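Local coordinates for 39 kDa initiator binding protein (Trichomonas vaginalis, PDB 1PP7) that binds the initiator element of core promoters through this DNA-binding domain, and so probably helps start transcription, at residues 66-71 against 100-105; 53-58 against 70-75. All coordinates share one frame; numbering follows the deposited sequence.

Interaction 1 of 2, residues 66-71 against 100-105; sequences KMKKKN and GGWTQW. With nucleotides of chain B.
Lys66 CG lies between its backbone N and carbonyl carbon (chi1 53°), and the extended chain beyond it runs to the Trp102 ring. Trp102 CG stands anti to its carbonyl carbon (chi1 -74°), beside its backbone N. The indole is held between two lysine chains, one on each face. Lys66 NZ makes a cation-pi contact over the six-membered ring, 4.7 Å from its centroid. Lys68 CG sits over the centre of the opposite face of that ring, a CH-pi contact at 3.8 Å from the centroid. Lys68 NZ shares a water with Trp102 NE1.

Met67 and Thr103 form an antiparallel hydrogen-bonded pair. Met67 N donates to Thr103 O, and Thr103 N returns a bond to Met67 O, each at 2.8 Å. On the sheet face that carries Met67 and Thr103, Met67 CE lies over the five-membered ring of Trp105, 3.7 Å from its centroid. Lys69 CG, from the helix start, reaches Thr103 CG2 at 3.9 Å. Lys69 NZ bonds Asn84 OD1 and, weakly, the OP2 phosphate oxygen of DA3 of chain B (3.0 Å). Strand 65-67 pairing with strand 102-106, beside a helix whose first residue, Lys69, reaches the DNA backbone, fits a winged-helix type of helix-turn-helix domain.

Interaction 2 of 2, residues 53-58 against 70-75; sequences EEIGLS and KNVALV
Ile55, Val72 and Asn71 carry this contact between the end of helix 49-55 and one side of helix 69-76. Ile55 and Val75 meet tip to tip, with Ile55 CD1 3.8 Å from Val75 CG1. The Ile55 chain is extended to CD1 (chi2 179°), bringing this methyl to the valine. Ile55 CG2, the other branch, lies 4.0 Å from Asn71 CB. Phe10 of helix 6-11 touches Ile55, Asn71 and Val75, so a third helix joins.

Asn71 turns its amide toward the last turn of helix 49-55. Asn71 ND2 gives weak hydrogen bonds to two successive carbonyls, Glu54 O at 2.7 Å and Ile55 O at 3.3 Å. Both are bent, with N-H...O angles of 122° and 132°. Gly56 follows with positive phi, and the chain turns there from helix into strand 57-59. This helix-to-strand turn lies within the domain's helix-turn-helix type fold and faces the helix that follows strand 65-67.

Val72 lies on the strand side of Asn71. Val72 CG2 is 3.7 Å from Gly56 O and 4.1 Å from Leu57 CD2, and the Val72 and Leu57 side chains cross at about a right angle. Leu57 packs on helix 34-45, Val72 on Met67 and Leu83.

From the N terminus, the chain runs through three helices (6-11, 16-23, 34-45) before helix 49-55 and strand 57-59, the first side of interaction 2. It turns back along strand 65-67 into helix 69-76, where interaction 2 closes a short loop of 11 residues. Interaction 1 starts on that returning strand and closes at strand 102-106, after helix 80-89 and strand 93-99. The two loops overlap, because interaction 1 opens before interaction 2 has closed, and Lys70 and Asn71 belong to both. Strand 65-67 lies between strands 57-59 and 102-106 in one sheet. Lys68 N probably bonds Gly56 O. Together the two interactions tie this sheet to helices 49-55 and 69-76.

Interaction 1 of 2, residues 66-71 against 100-105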
# COMPACT_ATOMS: atom_id res chain seq x y z
N LYS C 66 2.85 7.60 -4.20
CA LYS C 66 2.21 7.34 -5.45
C LYS C 66 2.14 5.86 -5.49
O LYS C 66 2.94 5.19 -4.83
CB LYS C 66 3.03 7.85 -6.62
CG LYS C 66 4.50 7.37 -6.66
CD LYS C 66 5.05 7.69 -8.07
CE LYS C 66 6.57 7.91 -8.09
NZ LYS C 66 7.15 7.94 -9.53
N MET C 67 1.20 5.33 -6.29
CA MET C 67 1.07 3.90 -6.37
C MET C 67 0.35 3.54 -7.64
O MET C 67 -0.21 4.40 -8.30
CB MET C 67 0.27 3.35 -5.15
CG MET C 67 -1.25 3.53 -5.20
SD MET C 67 -2.09 2.71 -3.74
CE MET C 67 -2.73 4.05 -2.89
N LYS C 68 0.44 2.25 -8.00
CA LYS C 68 -0.29 1.70 -9.12
C LYS C 68 -1.33 0.81 -8.39
O LYS C 68 -1.02 -0.29 -7.95
CB LYS C 68 0.66 0.89 -10.00
CG LYS C 68 1.59 1.74 -10.85
CD LYS C 68 2.11 0.96 -12.04
CE LYS C 68 3.03 1.84 -12.91
NZ LYS C 68 3.37 1.33 -14.29
N LYS C 69 -2.56 1.29 -8.24
CA LYS C 69 -3.54 0.50 -7.49
C LYS C 69 -3.71 -0.92 -8.02
O LYS C 69 -3.83 -1.87 -7.26
CB LYS C 69 -4.89 1.21 -7.45
CG LYS C 69 -4.75 2.52 -6.76
CD LYS C 69 -6.05 3.14 -6.46
CE LYS C 69 -6.60 3.84 -7.70
NZ LYS C 69 -8.06 4.09 -7.50
N LYS C 70 -3.70 -1.05 -9.34
CA LYS C 70 -3.84 -2.35 -9.95
C LYS C 70 -2.86 -3.38 -9.31
O LYS C 70 -3.28 -4.47 -8.96
CB LYS C 70 -3.64 -2.20 -11.46
CG LYS C 70 -4.15 -3.37 -12.28
CD LYS C 70 -4.71 -2.88 -13.60
CE LYS C 70 -5.14 -4.05 -14.49
NZ LYS C 70 -5.67 -3.60 -15.84
N ASN C 71 -1.58 -3.00 -9.13
CA ASN C 71 -0.56 -3.90 -8.55
C ASN C 71 -0.67 -4.02 -7.04
O ASN C 71 -0.44 -5.07 -6.45
CB ASN C 71 0.84 -3.40 -8.91
CG ASN C 71 1.21 -3.67 -10.41
OD1 ASN C 71 0.36 -4.05 -11.22
ND2 ASN C 71 2.48 -3.46 -10.76
N GLY C 100 -1.07 6.50 -16.64
CA GLY C 100 -0.25 5.33 -16.87
C GLY C 100 -0.29 4.48 -15.64
O GLY C 100 0.73 3.97 -15.18
N GLY C 101 -1.49 4.37 -15.07
CA GLY C 101 -1.67 3.57 -13.86
C GLY C 101 -1.15 4.12 -12.54
O GLY C 101 -1.21 3.47 -11.50
N TRP C 102 -0.59 5.31 -12.57
CA TRP C 102 -0.07 5.86 -11.34
C TRP C 102 -1.07 6.85 -10.76
O TRP C 102 -1.69 7.64 -11.49
CB TRP C 102 1.24 6.58 -11.58
CG TRP C 102 2.34 5.67 -11.81
CD1 TRP C 102 2.84 5.27 -13.01
CD2 TRP C 102 3.17 5.09 -10.81
NE1 TRP C 102 3.95 4.47 -12.82
CE2 TRP C 102 4.18 4.34 -11.48
CE3 TRP C 102 3.16 5.12 -9.40
CZ2 TRP C 102 5.18 3.63 -10.79
CZ3 TRP C 102 4.14 4.43 -8.72
CH2 TRP C 102 5.14 3.68 -9.42
N THR C 103 -1.17 6.81 -9.44
CA THR C 103 -2.07 7.67 -8.75
C THR C 103 -1.25 8.20 -7.55
O THR C 103 -0.26 7.56 -7.17
CB THR C 103 -3.38 6.81 -8.53
OG1 THR C 103 -4.53 7.62 -8.79
CG2 THR C 103 -3.43 6.11 -7.26
N GLN C 104 -1.57 9.39 -7.03
CA GLN C 104 -0.81 9.97 -5.90
C GLN C 104 -1.70 10.22 -4.75
O GLN C 104 -2.88 10.54 -4.95
CB GLN C 104 -0.17 11.27 -6.30
CG GLN C 104 1.32 11.16 -6.42
CD GLN C 104 1.90 12.33 -7.12
OE1 GLN C 104 1.67 13.48 -6.71
NE2 GLN C 104 2.65 12.07 -8.21
N TRP C 105 -1.13 10.14 -3.54
CA TRP C 105 -1.90 10.26 -2.31
C TRP C 105 -1.28 10.87 -1.08
O TRP C 105 -0.08 10.93 -0.97
CB TRP C 105 -2.36 8.87 -1.84
CG TRP C 105 -3.09 8.12 -2.86
CD1 TRP C 105 -2.56 7.54 -3.96
CD2 TRP C 105 -4.50 7.93 -2.94
NE1 TRP C 105 -3.54 7.02 -4.72
CE2 TRP C 105 -4.75 7.23 -4.12
CE3 TRP C 105 -5.57 8.28 -2.12
CZ2 TRP C 105 -6.05 6.87 -4.54
CZ3 TRP C 105 -6.86 7.94 -2.52
CH2 TRP C 105 -7.08 7.24 -3.72
P DA B 3 -8.53 6.08 -10.74
OP1 DA B 3 -7.85 7.38 -10.41
OP2 DA B 3 -7.89 4.79 -10.40
O5' DA B 3 -9.95 6.08 -10.05
C5' DA B 3 -10.66 7.30 -9.89
C4' DA B 3 -12.02 7.01 -9.30
O4' DA B 3 -12.82 6.18 -10.18
C3' DA B 3 -12.04 6.30 -7.94
O3' DA B 3 -13.12 6.92 -7.28
C2' DA B 3 -12.47 4.90 -8.30
C1' DA B 3 -13.47 5.22 -9.38
N9 DA B 3 -13.95 4.12 -10.22
C8 DA B 3 -13.27 3.01 -10.70
N7 DA B 3 -14.02 2.18 -11.40
C5 DA B 3 -15.27 2.78 -11.38
C6 DA B 3 -16.52 2.39 -11.93
N6 DA B 3 -16.71 1.26 -12.63
N1 DA B 3 -17.59 3.21 -11.71
C2 DA B 3 -17.40 4.35 -11.01
N3 DA B 3 -16.27 4.82 -10.45
C4 DA B 3 -15.23 3.98 -10.68
O HOH W 1 4.79 3.28 -15.74
O HOH W 2 -2.66 0.87 -11.50

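Interaction 2 of 2, residues 53-58 against 70-75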
# COMPACT_ATOMS: atom_id res chain seq x y z
N GLU C 53 9.65 -0.66 -7.76
CA GLU C 53 9.45 -0.31 -9.21
C GLU C 53 8.29 -1.16 -9.75
O GLU C 53 7.24 -0.65 -10.16
CB GLU C 53 10.67 -0.71 -10.12
CG GLU C 53 11.96 0.19 -10.26
CD GLU C 53 13.13 -0.52 -11.09
OE1 GLU C 53 14.21 0.10 -11.34
OE2 GLU C 53 12.96 -1.70 -11.48
N GLU C 54 8.53 -2.47 -9.79
CA GLU C 54 7.58 -3.44 -10.30
C GLU C 54 6.17 -3.23 -9.69
O GLU C 54 5.18 -3.17 -10.43
CB GLU C 54 8.08 -4.87 -10.02
CG GLU C 54 9.58 -5.10 -10.32
CD GLU C 54 9.88 -5.65 -11.75
OE1 GLU C 54 9.69 -6.88 -11.99
OE2 GLU C 54 10.32 -4.86 -12.63
N ILE C 55 6.08 -3.10 -8.37
CA ILE C 55 4.77 -2.89 -7.77
C ILE C 55 4.27 -1.45 -7.97
O ILE C 55 3.18 -1.21 -8.52
CB ILE C 55 4.76 -3.25 -6.29
CG1 ILE C 55 5.20 -4.69 -6.11
CG2 ILE C 55 3.34 -3.09 -5.75
CD1 ILE C 55 5.26 -5.14 -4.65
N GLY C 56 5.05 -0.49 -7.56
CA GLY C 56 4.58 0.86 -7.77
C GLY C 56 3.84 1.29 -6.52
O GLY C 56 2.60 1.27 -6.48
N LEU C 57 4.62 1.64 -5.51
CA LEU C 57 4.17 2.09 -4.22
C LEU C 57 5.41 2.69 -3.56
O LEU C 57 6.24 1.95 -3.05
CB LEU C 57 3.64 0.93 -3.39
CG LEU C 57 2.98 1.33 -2.09
CD1 LEU C 57 2.06 2.48 -2.41
CD2 LEU C 57 2.24 0.14 -1.46
N SER C 58 5.52 4.02 -3.59
CA SER C 58 6.65 4.75 -2.99
C SER C 58 6.39 6.20 -2.56
O SER C 58 5.53 6.89 -3.10
CB SER C 58 7.89 4.70 -3.93
OG SER C 58 7.61 5.11 -5.24
N LYS C 70 -3.70 -1.05 -9.34
CA LYS C 70 -3.84 -2.35 -9.95
C LYS C 70 -2.86 -3.38 -9.31
O LYS C 70 -3.28 -4.47 -8.96
CB LYS C 70 -3.64 -2.20 -11.46
CG LYS C 70 -4.15 -3.37 -12.28
CD LYS C 70 -4.71 -2.88 -13.60
CE LYS C 70 -5.14 -4.05 -14.49
NZ LYS C 70 -5.67 -3.60 -15.84
N ASN C 71 -1.58 -3.00 -9.13
CA ASN C 71 -0.56 -3.90 -8.55
C ASN C 71 -0.67 -4.02 -7.04
O ASN C 71 -0.44 -5.07 -6.45
CB ASN C 71 0.84 -3.40 -8.91
CG ASN C 71 1.21 -3.67 -10.41
OD1 ASN C 71 0.36 -4.05 -11.22
ND2 ASN C 71 2.48 -3.46 -10.76
N VAL C 72 -0.99 -2.91 -6.40
CA VAL C 72 -1.13 -2.88 -4.97
C VAL C 72 -2.32 -3.74 -4.52
O VAL C 72 -2.25 -4.42 -3.50
CB VAL C 72 -1.32 -1.48 -4.52
CG1 VAL C 72 -1.74 -1.45 -3.04
CG2 VAL C 72 -0.04 -0.71 -4.79
N ALA C 73 -3.41 -3.72 -5.29
CA ALA C 73 -4.53 -4.54 -4.92
C ALA C 73 -4.03 -5.97 -5.02
O ALA C 73 -4.33 -6.76 -4.15
CB ALA C 73 -5.69 -4.31 -5.83
N LEU C 74 -3.24 -6.32 -6.04
CA LEU C 74 -2.77 -7.71 -6.16
C LEU C 74 -1.95 -8.20 -5.00
O LEU C 74 -2.35 -9.15 -4.32
CB LEU C 74 -1.93 -7.95 -7.43
CG LEU C 74 -2.71 -7.91 -8.74
CD1 LEU C 74 -1.76 -7.91 -9.94
CD2 LEU C 74 -3.62 -9.07 -8.79
N VAL C 75 -0.80 -7.57 -4.76
CA VAL C 75 0.05 -8.02 -3.67
C VAL C 75 -0.69 -8.05 -2.31
O VAL C 75 -0.29 -8.78 -1.39
CB VAL C 75 1.33 -7.14 -3.55
CG1 VAL C 75 1.92 -6.90 -4.91
CG2 VAL C 75 1.02 -5.83 -2.98